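Local coordinates for hemolysin-related protein (Vibrio cholerae serotype O1, PDB 6MLT), which probably binds carbohydrate as a secreted, metal-binding protein of the biofilm matrix and is linked to bacterial adhesion, at residues Val453-Ala458 with Lys462-Ala467; Val491-Gln494 with Met499-Leu502; Ile501-Gly504 with Val509-Ile512. All blocks are in the same frame, centred on the assembly; numbering follows the deposited sequence.

Contact 1: residues Val453-Ala458 with Lys462-Ala467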
loop_
_atom_site.group_PDB
_atom_site.type_symbol
_atom_site.label_atom_id
_atom_site.label_comp_id
_atom_site.label_asym_id
_atom_site.label_seq_id
_atom_site.Cartn_x
_atom_site.Cartn_y
_atom_site.Cartn_z
ATOM N N VAL A 453 2.601 -5.610 20.784
ATOM C CA VAL A 453 2.149 -5.209 19.456
ATOM C C VAL A 453 1.028 -4.196 19.644
ATOM O O VAL A 453 0.017 -4.495 20.289
ATOM C CB VAL A 453 1.673 -6.418 18.635
ATOM C CG1 VAL A 453 1.093 -5.970 17.285
ATOM C CG2 VAL A 453 2.808 -7.414 18.430
ATOM N N ASP A 454 1.199 -3.004 19.075
ATOM C CA ASP A 454 0.268 -1.897 19.247
ATOM C C ASP A 454 -0.331 -1.491 17.907
ATOM O O ASP A 454 0.379 -1.375 16.906
ATOM C CB ASP A 454 0.964 -0.684 19.881
ATOM C CG ASP A 454 1.378 -0.938 21.321
ATOM O OD1 ASP A 454 0.950 -1.971 21.874
ATOM O OD2 ASP A 454 2.134 -0.120 21.894
ATOM N N MET A 455 -1.641 -1.251 17.914
ATOM C CA MET A 455 -2.390 -0.797 16.750
ATOM C C MET A 455 -2.825 0.643 16.974
ATOM O O MET A 455 -3.403 0.965 18.018
ATOM C CB MET A 455 -3.619 -1.680 16.521
ATOM C CG MET A 455 -4.568 -1.196 15.423
ATOM S SD MET A 455 -3.913 -1.479 13.772
ATOM C CE MET A 455 -4.007 -3.267 13.689
ATOM N N TYR A 456 -2.555 1.497 15.991
ATOM C CA TYR A 456 -2.938 2.902 16.014
ATOM C C TYR A 456 -3.892 3.212 14.865
ATOM O O TYR A 456 -3.784 2.633 13.780
ATOM C CB TYR A 456 -1.699 3.801 15.903
ATOM C CG TYR A 456 -0.906 3.873 17.186
ATOM C CD1 TYR A 456 0.004 2.880 17.520
ATOM C CD2 TYR A 456 -1.088 4.919 18.080
ATOM C CE1 TYR A 456 0.719 2.938 18.697
ATOM C CE2 TYR A 456 -0.374 4.982 19.263
ATOM C CZ TYR A 456 0.520 3.990 19.567
ATOM O OH TYR A 456 1.240 4.037 20.741
ATOM N N ASP A 457 -4.817 4.147 15.094
ATOM C CA ASP A 457 -5.632 4.634 13.989
ATOM C C ASP A 457 -4.885 5.746 13.243
ATOM O O ASP A 457 -3.763 6.132 13.595
ATOM C CB ASP A 457 -7.016 5.075 14.483
ATOM C CG ASP A 457 -6.992 6.344 15.322
ATOM O OD1 ASP A 457 -5.979 7.074 15.345
ATOM O OD2 ASP A 457 -8.025 6.609 15.971
ATOM N N ALA A 458 -5.505 6.261 12.179
ATOM C CA ALA A 458 -4.825 7.227 11.319
ATOM C C ALA A 458 -4.477 8.522 12.044
ATOM O O ALA A 458 -3.571 9.241 11.602
ATOM C CB ALA A 458 -5.691 7.535 10.096
ATOM N N LYS A 462 -4.144 5.140 20.035
ATOM C CA LYS A 462 -3.903 3.711 20.181
ATOM C C LYS A 462 -5.231 2.979 20.313
ATOM O O LYS A 462 -6.063 3.325 21.156
ATOM C CB LYS A 462 -3.029 3.435 21.399
ATOM C CG LYS A 462 -2.614 1.971 21.527
ATOM C CD LYS A 462 -1.402 1.817 22.421
ATOM C CE LYS A 462 -1.757 2.029 23.875
ATOM N NZ LYS A 462 -0.544 2.369 24.690
ATOM N N VAL A 463 -5.428 1.968 19.473
ATOM C CA VAL A 463 -6.665 1.196 19.482
ATOM C C VAL A 463 -6.566 0.002 20.420
ATOM O O VAL A 463 -7.505 -0.285 21.162
ATOM C CB VAL A 463 -7.013 0.752 18.047
ATOM C CG1 VAL A 463 -8.348 0.019 18.025
ATOM C CG2 VAL A 463 -7.041 1.954 17.106
ATOM N N TRP A 464 -5.449 -0.722 20.375
ATOM C CA TRP A 464 -5.227 -1.843 21.273
ATOM C C TRP A 464 -3.734 -2.130 21.380
ATOM O O TRP A 464 -2.926 -1.656 20.573
ATOM C CB TRP A 464 -5.990 -3.092 20.810
ATOM C CG TRP A 464 -5.806 -3.556 19.371
ATOM C CD1 TRP A 464 -6.681 -3.371 18.341
ATOM C CD2 TRP A 464 -4.716 -4.326 18.832
ATOM N NE1 TRP A 464 -6.206 -3.973 17.195
ATOM C CE2 TRP A 464 -5.001 -4.561 17.470
ATOM C CE3 TRP A 464 -3.531 -4.838 19.367
ATOM C CZ2 TRP A 464 -4.141 -5.284 16.636
ATOM C CZ3 TRP A 464 -2.673 -5.553 18.529
ATOM C CH2 TRP A 464 -2.984 -5.762 17.180
ATOM N N SER A 465 -3.386 -2.905 22.410
ATOM C CA SER A 465 -2.017 -3.342 22.672
ATOM C C SER A 465 -2.050 -4.785 23.156
ATOM O O SER A 465 -2.832 -5.121 24.049
ATOM C CB SER A 465 -1.342 -2.447 23.721
ATOM O OG SER A 465 -0.062 -2.934 24.090
ATOM N N VAL A 466 -1.209 -5.632 22.569
ATOM C CA VAL A 466 -1.168 -7.055 22.897
ATOM C C VAL A 466 0.250 -7.415 23.309
ATOM O O VAL A 466 1.190 -7.269 22.518
ATOM C CB VAL A 466 -1.639 -7.920 21.719
ATOM C CG1 VAL A 466 -1.331 -9.392 21.966
ATOM C CG2 VAL A 466 -3.135 -7.722 21.503
ATOM N N ALA A 467 0.400 -7.905 24.537
ATOM C CA ALA A 467 1.717 -8.265 25.039
ATOM C C ALA A 467 2.365 -9.286 24.118
ATOM O O ALA A 467 1.723 -10.239 23.665
ATOM C CB ALA A 467 1.616 -8.816 26.464
HETATM O O HOH W 1 1.501 0.356 24.514
HETATM O O HOH W 2 0.481 5.022 23.041
#
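Val453-Ala458 pairs with Lys462-Ala467 as an antiparallel beta hairpin, with strand directions 165° apart. Val453 and Val466 are a hydrogen-bonded pair, Val453 N lying 2.8 Å from Val466 O, and Val466 N returns the bond. Asp454 and Ser465 follow as a non-hydrogen-bonded pair. The register then slips by one at a classic beta bulge. Met455 faces both Val463 and Trp464: Met455 N donates to Trp464 O at 3.0 Å, while Met455 O accepts Val463 N at 2.7 Å.

On the side of Met455 and Trp464, the methionine packs over the indole. Met455 CB makes a CH-pi contact, 3.5 Å from the centroid of the Trp464 five-membered ring. The indole reaches this place because CG sits between the backbone N and carbonyl carbon of Trp464 (chi1 52°). Farther along the indole, Trp464 CZ3 meets Val453 CG1. Trp464 NE1 bonds to Gly504 O, so the buried N-H is satisfied.

The side of Asp454 and Tyr456 is more polar. Ser465 OG donates to the syn side of Asp454 OD1 at 2.6 Å, 24° out of the carboxylate plane. Lys462 lays its aliphatic chain over a face of Tyr456, with Lys462 CB 4.2 Å from the ring centroid. Asp454 OD2 and Lys462 NZ do not touch directly. A water joins them, 2.7 Å from Asp454 OD2 and 2.9 Å from Lys462 NZ. Asn271 ND2 also donates to Asp454 OD2.

The hairpin is the outer half of a four-stranded propeller blade. Strand 443-448 lies beside strand 452-457, and 462-467 is the edge strand. Met455 and Trp464 face strand 490-494 of the next blade, and Trp464 also meets strand 498-502.

Contact 2: residues Val491-Gln494 with Met499-Leu502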
loop_
_atom_site.group_PDB
_atom_site.type_symbol
_atom_site.label_atom_id
_atom_site.label_comp_id
_atom_site.label_asym_id
_atom_site.label_seq_id
_atom_site.Cartn_x
_atom_site.Cartn_y
_atom_site.Cartn_z
ATOM N N VAL A 491 -3.624 -9.316 11.739
ATOM C CA VAL A 491 -2.216 -9.014 11.958
ATOM C C VAL A 491 -1.466 -10.310 12.232
ATOM O O VAL A 491 -1.910 -11.148 13.028
ATOM C CB VAL A 491 -2.022 -8.040 13.139
ATOM C CG1 VAL A 491 -0.562 -7.593 13.222
ATOM C CG2 VAL A 491 -2.956 -6.848 13.014
ATOM N N LEU A 492 -0.312 -10.459 11.587
ATOM C CA LEU A 492 0.565 -11.603 11.788
ATOM C C LEU A 492 1.775 -11.129 12.574
ATOM O O LEU A 492 2.462 -10.198 12.145
ATOM C CB LEU A 492 1.001 -12.217 10.458
ATOM C CG LEU A 492 -0.079 -12.828 9.571
ATOM C CD1 LEU A 492 -0.881 -11.753 8.851
ATOM C CD2 LEU A 492 0.571 -13.762 8.572
ATOM N N VAL A 493 2.022 -11.763 13.720
ATOM C CA VAL A 493 3.036 -11.319 14.664
ATOM C C VAL A 493 3.873 -12.518 15.091
ATOM O O VAL A 493 3.462 -13.672 14.974
ATOM C CB VAL A 493 2.420 -10.628 15.904
ATOM C CG1 VAL A 493 1.449 -9.537 15.483
ATOM C CG2 VAL A 493 1.728 -11.642 16.812
ATOM N N GLN A 494 5.050 -12.217 15.628
ATOM C CA GLN A 494 6.031 -13.208 16.038
ATOM C C GLN A 494 6.682 -12.725 17.324
ATOM O O GLN A 494 6.953 -11.527 17.469
ATOM C CB GLN A 494 7.092 -13.397 14.944
ATOM C CG GLN A 494 8.282 -14.256 15.342
ATOM C CD GLN A 494 7.922 -15.726 15.412
ATOM O OE1 GLN A 494 7.289 -16.261 14.505
ATOM N NE2 GLN A 494 8.306 -16.382 16.496
ATOM N N MET A 499 4.311 -17.711 16.740
ATOM C CA MET A 499 3.683 -16.876 15.730
ATOM C C MET A 499 2.193 -16.833 16.038
ATOM O O MET A 499 1.609 -17.849 16.421
ATOM C CB MET A 499 3.942 -17.432 14.324
ATOM C CG MET A 499 3.278 -16.651 13.193
ATOM S SD MET A 499 1.544 -17.120 12.925
ATOM C CE MET A 499 1.028 -15.808 11.817
ATOM N N ARG A 500 1.591 -15.650 15.923
ATOM C CA ARG A 500 0.179 -15.504 16.238
ATOM C C ARG A 500 -0.523 -14.650 15.194
ATOM O O ARG A 500 0.092 -13.824 14.512
ATOM C CB ARG A 500 -0.024 -14.899 17.637
ATOM C CG ARG A 500 0.424 -15.827 18.767
ATOM C CD ARG A 500 0.198 -15.197 20.127
ATOM N NE ARG A 500 1.030 -14.015 20.322
ATOM C CZ ARG A 500 0.868 -13.136 21.306
ATOM N NH1 ARG A 500 -0.106 -13.298 22.192
ATOM N NH2 ARG A 500 1.679 -12.083 21.401
ATOM N N ILE A 501 -1.828 -14.870 15.085
ATOM C CA ILE A 501 -2.717 -14.071 14.251
ATOM C C ILE A 501 -3.629 -13.283 15.178
ATOM O O ILE A 501 -4.281 -13.861 16.057
ATOM C CB ILE A 501 -3.534 -14.953 13.295
ATOM C CG1 ILE A 501 -2.601 -15.793 12.422
ATOM C CG2 ILE A 501 -4.475 -14.093 12.431
ATOM C CD1 ILE A 501 -3.321 -16.908 11.677
ATOM N N LEU A 502 -3.670 -11.966 14.987
ATOM C CA LEU A 502 -4.442 -11.069 15.834
ATOM C C LEU A 502 -5.563 -10.412 15.036
ATOM O O LEU A 502 -5.378 -10.025 13.876
ATOM C CB LEU A 502 -3.556 -9.985 16.441
ATOM C CG LEU A 502 -2.287 -10.461 17.161
ATOM C CD1 LEU A 502 -1.534 -9.278 17.744
ATOM C CD2 LEU A 502 -2.623 -11.476 18.258
#
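Val491 and Leu502 are a hydrogen-bonded pair in the antiparallel hairpin of Val491-Gln494 and Met499-Leu502, whose strand directions differ by 154°. Val491 N donates to Leu502 O at 2.9 Å, and Leu502 N donates to Val491 O at 2.8 Å. Val493 and Arg500 exchange a second pair of backbone bonds, each 2.9 Å between the N of one and the O of the other.

Apolar packing runs on both faces. On one, Val493 CG1 touches Leu502 CD1 at 3.8 Å, the two side chains crossing at about a right angle. Val493 CG2 lies over the root of Arg500, near its CB. On the other face, the Met499 chain turns at chi2 (-83°) and brings CE against Leu492 CB at 3.8 Å. Gln494 OE1 passes Met499 CB at 3.6 Å.

The polar ends bond outside the hairpin: Gln494 NE2 to Asn515 O, and Arg500 NH2 to Asn468 OD1 and Ala467 O.

All eight residues are buried. In this central hairpin of a four-stranded blade, four backbone bonds join the strands, flanking strands take up main-chain groups of Leu492, Met499 and Ile501, mostly hydrocarbon contacts line both faces, and the guanidinium ties the blade to the one before it.

Contact 3: residues Ile501-Gly504 with Val509-Ile512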
loop_
_atom_site.group_PDB
_atom_site.type_symbol
_atom_site.label_atom_id
_atom_site.label_comp_id
_atom_site.label_asym_id
_atom_site.label_seq_id
_atom_site.Cartn_x
_atom_site.Cartn_y
_atom_site.Cartn_z
ATOM N N ILE A 501 -1.828 -14.870 15.085
ATOM C CA ILE A 501 -2.717 -14.071 14.251
ATOM C C ILE A 501 -3.629 -13.283 15.178
ATOM O O ILE A 501 -4.281 -13.861 16.057
ATOM C CB ILE A 501 -3.534 -14.953 13.295
ATOM C CG1 ILE A 501 -2.601 -15.793 12.422
ATOM C CG2 ILE A 501 -4.475 -14.093 12.431
ATOM C CD1 ILE A 501 -3.321 -16.908 11.677
ATOM N N LEU A 502 -3.670 -11.966 14.987
ATOM C CA LEU A 502 -4.442 -11.069 15.834
ATOM C C LEU A 502 -5.563 -10.412 15.036
ATOM O O LEU A 502 -5.378 -10.025 13.876
ATOM C CB LEU A 502 -3.556 -9.985 16.441
ATOM C CG LEU A 502 -2.287 -10.461 17.161
ATOM C CD1 LEU A 502 -1.534 -9.278 17.744
ATOM C CD2 LEU A 502 -2.623 -11.476 18.258
ATOM N N ASP A 503 -6.714 -10.260 15.678
ATOM C CA ASP A 503 -7.830 -9.553 15.070
ATOM C C ASP A 503 -7.452 -8.091 14.859
ATOM O O ASP A 503 -6.903 -7.442 15.755
ATOM C CB ASP A 503 -9.060 -9.673 15.966
ATOM C CG ASP A 503 -10.253 -8.915 15.426
ATOM O OD1 ASP A 503 -10.773 -9.294 14.358
ATOM O OD2 ASP A 503 -10.670 -7.938 16.080
ATOM N N GLY A 504 -7.735 -7.577 13.662
ATOM C CA GLY A 504 -7.343 -6.213 13.343
ATOM C C GLY A 504 -8.015 -5.180 14.223
ATOM O O GLY A 504 -7.395 -4.190 14.619
ATOM N N VAL A 509 -6.440 -12.727 20.034
ATOM C CA VAL A 509 -5.628 -13.791 19.448
ATOM C C VAL A 509 -6.545 -14.796 18.757
ATOM O O VAL A 509 -7.431 -15.387 19.386
ATOM C CB VAL A 509 -4.760 -14.474 20.513
ATOM C CG1 VAL A 509 -3.953 -15.629 19.902
ATOM C CG2 VAL A 509 -3.831 -13.472 21.177
ATOM N N MET A 510 -6.317 -15.011 17.458
ATOM C CA MET A 510 -7.143 -15.903 16.657
ATOM C C MET A 510 -6.429 -17.175 16.228
ATOM O O MET A 510 -7.087 -18.106 15.744
ATOM C CB MET A 510 -7.644 -15.167 15.410
ATOM C CG MET A 510 -8.464 -13.931 15.736
ATOM S SD MET A 510 -8.868 -13.005 14.256
ATOM C CE MET A 510 -10.030 -14.128 13.481
ATOM N N GLY A 511 -5.115 -17.242 16.391
ATOM C CA GLY A 511 -4.361 -18.433 16.056
ATOM C C GLY A 511 -2.992 -18.347 16.679
ATOM O O GLY A 511 -2.446 -17.255 16.862
ATOM N N ILE A 512 -2.445 -19.505 17.035
ATOM C CA ILE A 512 -1.136 -19.612 17.666
ATOM C C ILE A 512 -0.404 -20.782 17.028
ATOM O O ILE A 512 -0.954 -21.884 16.929
ATOM C CB ILE A 512 -1.236 -19.832 19.188
ATOM C CG1 ILE A 512 -2.060 -18.728 19.847
ATOM C CG2 ILE A 512 0.164 -19.889 19.810
ATOM C CD1 ILE A 512 -2.403 -19.003 21.306
#
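Met510 meets Ile501 through a bend in its own backbone: psi is -12°, far from an extended strand value. This makes a classic beta bulge, in which Met510 and Gly511 both face Ile501. It sits in the hairpin between strands 498-502 and 509-514, the outer two strands of a propeller blade.

Ile501 O receives both bulge residues. Met510 N points nearly straight at it, 2.7 Å away, while Gly511 N makes only a weak bond at 3.5 Å. Ile501 N closes the pair by donating to Gly511 O at 3.0 Å. The register is thereby shifted by one before Leu502 pairs with Val509.

With CG beside its backbone N (chi1 -59°) and chi2 extended, the Met510 chain sets its sulfur against Asp503. There Met510 SD lies 3.7 Å from Asp503 CA and also touches Asp503 CB. The carboxylate itself is engaged within the turn, where Asp503 OD2 hydrogen-bonds to Thr506 OG1. Ile11 packs on Met510 and Ile501. Met510 also packs on Thr484 and Glu490, ligands of a bound sodium ion.

Next to the bulge, toward the turn, the branches of Leu502 and Val509 meet as methyl against methyl: Leu502 CD2 is 3.7 Å from Val509 CG2.

The three contacts lie in two adjacent blades of the beta-propeller. Contact 1 closes before contact 2 opens, and contact 3 begins on the segment where contact 2 ends. Contact 1 belongs to the sheet ending in strand 462-467. Contacts 2 and 3 belong to the following sheet, share strand 498-502, and have centres about 6 Å apart. The centre of contact 1 is about 13 Å from each of the others. Blade packs on blade between them: Met455 CE lies 3.8 Å from Val491 CG2, and Val453 CG2 is 3.9 Å from Val493 CG1. The contacts hold no metal ligand themselves, but in contact 3 the Asp503 side chain is about 6 Å from a bound sodium ion.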